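Side-chain contact in hypothetical protein (PDB 1XPJ), which is of unknown function but is probably a haloacid dehalogenase-like hydrolase, perhaps with a role in capsular polysaccharide biosynthesis: residues Pro67-Trp72 / Asp81-Gly86. Sequence-based numbering, arbitrary orientation.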
loop_
_atom_site.group_PDB
_atom_site.type_symbol
_atom_site.label_atom_id
_atom_site.label_comp_id
_atom_site.label_asym_id
_atom_site.label_seq_id
_atom_site.Cartn_x
_atom_site.Cartn_y
_atom_site.Cartn_z
ATOM N N PRO A 67 11.822 6.864 11.135
ATOM C CA PRO A 67 12.662 7.872 11.802
ATOM C C PRO A 67 14.163 7.706 11.557
ATOM O O PRO A 67 14.805 8.696 11.216
ATOM C CB PRO A 67 12.328 7.698 13.292
ATOM C CG PRO A 67 10.933 7.157 13.284
ATOM C CD PRO A 67 10.853 6.263 12.071
ATOM N N ILE A 68 14.694 6.493 11.690
ATOM C CA ILE A 68 16.127 6.239 11.523
ATOM C C ILE A 68 16.595 6.408 10.090
ATOM O O ILE A 68 17.719 6.849 9.864
ATOM C CB ILE A 68 16.513 4.846 12.083
ATOM C CG1 ILE A 68 16.674 4.939 13.595
ATOM C CG2 ILE A 68 17.818 4.308 11.467
ATOM C CD1 ILE A 68 16.503 3.615 14.309
ATOM N N ILE A 69 15.729 6.083 9.125
ATOM C CA ILE A 69 16.033 6.334 7.724
ATOM C C ILE A 69 16.212 7.834 7.459
ATOM O O ILE A 69 17.225 8.255 6.893
ATOM C CB ILE A 69 14.939 5.756 6.808
ATOM C CG1 ILE A 69 14.936 4.227 6.862
ATOM C CG2 ILE A 69 15.069 6.298 5.355
ATOM C CD1 ILE A 69 13.703 3.613 6.218
ATOM N N THR A 70 15.232 8.635 7.861
ATOM C CA THR A 70 15.272 10.061 7.558
ATOM C C THR A 70 16.459 10.719 8.240
ATOM O O THR A 70 17.223 11.438 7.605
ATOM C CB THR A 70 13.941 10.750 7.937
ATOM O OG1 THR A 70 13.857 10.917 9.355
ATOM C CG2 THR A 70 12.750 9.861 7.580
ATOM N N GLU A 71 16.616 10.445 9.529
ATOM C CA GLU A 71 17.774 10.910 10.287
ATOM C C GLU A 71 19.087 10.602 9.549
ATOM O O GLU A 71 19.904 11.435 9.403
ATOM C CB GLU A 71 17.765 10.286 11.696
ATOM C CG GLU A 71 18.931 10.770 12.559
ATOM C CD GLU A 71 19.055 9.995 13.857
ATOM O OE1 GLU A 71 19.504 8.826 13.814
ATOM O OE2 GLU A 71 18.708 10.566 14.914
ATOM N N TRP A 72 19.243 9.363 9.075
ATOM C CA TRP A 72 20.446 8.948 8.366
ATOM C C TRP A 72 20.622 9.678 7.032
ATOM O O TRP A 72 21.719 10.147 6.710
ATOM C CB TRP A 72 20.451 7.433 8.161
ATOM C CG TRP A 72 21.740 6.895 7.638
ATOM C CD1 TRP A 72 22.793 6.412 8.377
ATOM C CD2 TRP A 72 22.135 6.786 6.261
ATOM N NE1 TRP A 72 23.806 5.996 7.545
ATOM C CE2 TRP A 72 23.433 6.214 6.240
ATOM C CE3 TRP A 72 21.516 7.094 5.032
ATOM C CZ2 TRP A 72 24.122 5.947 5.038
ATOM C CZ3 TRP A 72 22.202 6.828 3.841
ATOM C CH2 TRP A 72 23.492 6.261 3.856
ATOM N N ASP A 81 13.152 13.428 -2.468
ATOM C CA ASP A 81 11.828 14.032 -2.546
ATOM C C ASP A 81 10.733 13.148 -1.978
ATOM O O ASP A 81 9.686 13.655 -1.608
ATOM C CB ASP A 81 11.493 14.354 -3.986
ATOM C CG ASP A 81 12.478 15.287 -4.595
ATOM O OD1 ASP A 81 12.399 16.499 -4.296
ATOM O OD2 ASP A 81 13.371 14.899 -5.369
ATOM N N GLU A 82 10.964 11.835 -1.923
ATOM C CA GLU A 82 9.989 10.897 -1.356
ATOM C C GLU A 82 10.694 9.770 -0.627
ATOM O O GLU A 82 11.801 9.400 -1.005
ATOM C CB GLU A 82 9.115 10.264 -2.446
ATOM C CG GLU A 82 8.049 11.163 -3.062
ATOM C CD GLU A 82 7.350 10.491 -4.232
ATOM O OE1 GLU A 82 7.239 9.236 -4.225
ATOM O OE2 GLU A 82 6.897 11.200 -5.153
ATOM N N ILE A 83 10.058 9.235 0.415
ATOM C CA ILE A 83 10.462 7.959 0.978
ATOM C C ILE A 83 9.278 6.992 0.956
ATOM O O ILE A 83 8.158 7.370 1.296
ATOM C CB ILE A 83 10.999 8.086 2.414
ATOM C CG1 ILE A 83 12.033 9.204 2.524
ATOM C CG2 ILE A 83 11.608 6.767 2.849
ATOM C CD1 ILE A 83 12.420 9.521 3.975
ATOM N N LEU A 84 9.551 5.753 0.546
ATOM C CA LEU A 84 8.545 4.725 0.392
ATOM C C LEU A 84 9.069 3.491 1.117
ATOM O O LEU A 84 10.157 3.019 0.816
ATOM C CB LEU A 84 8.337 4.414 -1.099
ATOM C CG LEU A 84 7.651 5.432 -2.047
ATOM C CD1 LEU A 84 7.489 4.812 -3.430
ATOM C CD2 LEU A 84 6.283 5.903 -1.532
ATOM N N VAL A 85 8.308 2.987 2.083
ATOM C CA VAL A 85 8.692 1.773 2.789
ATOM C C VAL A 85 7.737 0.682 2.326
ATOM O O VAL A 85 6.806 0.975 1.588
ATOM C CB VAL A 85 8.651 1.950 4.322
ATOM C CG1 VAL A 85 9.825 2.752 4.798
ATOM C CG2 VAL A 85 7.323 2.596 4.775
ATOM N N GLY A 86 7.979 -0.567 2.731
ATOM C CA GLY A 86 7.077 -1.652 2.392
ATOM C C GLY A 86 7.340 -2.302 1.034
ATOM O O GLY A 86 6.494 -3.027 0.500
#
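Ile69 of the helix segment 67-72 packs on Ile83 and Val85 of the strand segment 81-86. The branch methyl Ile69 CG2 lies 4.3 Å from Ile83 CG2. The longer arm reaches up the strand, where Ile69 CD1 comes within 4.2 Å of Val85 CG1. Ile69 therefore spans two strand residues that face the same way. Thr70, the next residue on the helix, was modelled in two conformers. In one of them the methyl Thr70 CG2 meets the terminal methyl Ile83 CD1 at 3.6 Å, and the two side chains cross at about a right angle. This closer contact is doubtful for the other conformer.

In the same conformer chi1 of 76° turns the hydroxyl of Thr70 back to the helix and leaves CG2 for Ile83. Thr70 OG1 then sits between the backbone N and the carbonyl carbon and bonds to Pro67 O at 3.0 Å. The donor is tilted 29° from the carbonyl plane. Pro67 O also accepts the helical bond from Glu71 N, so two donors of the following turn share it.

Leu66 and Leu73 of the same helix also pack on Ile83, and Ile61 of helix 58-64 touches Val85. Ile69 also touches Leu8 and Arg49 in neighbouring loops. Backbone bonds from Glu82 and Leu84 to Ile45 join the strand to strand 42-47, while Ile83 O accepts a hydrogen bond from Asn62 of a second subunit.

The axes of 67-72 and 82-85 run roughly antiparallel, at 148°. A helix packed on a parallel sheet in this way is consistent with a Rossmann-like HAD core. The contact is purely apolar and buries just 142 Å². With no polar bond between the two segments, it rests on a few methyl groups and sets no directional geometry.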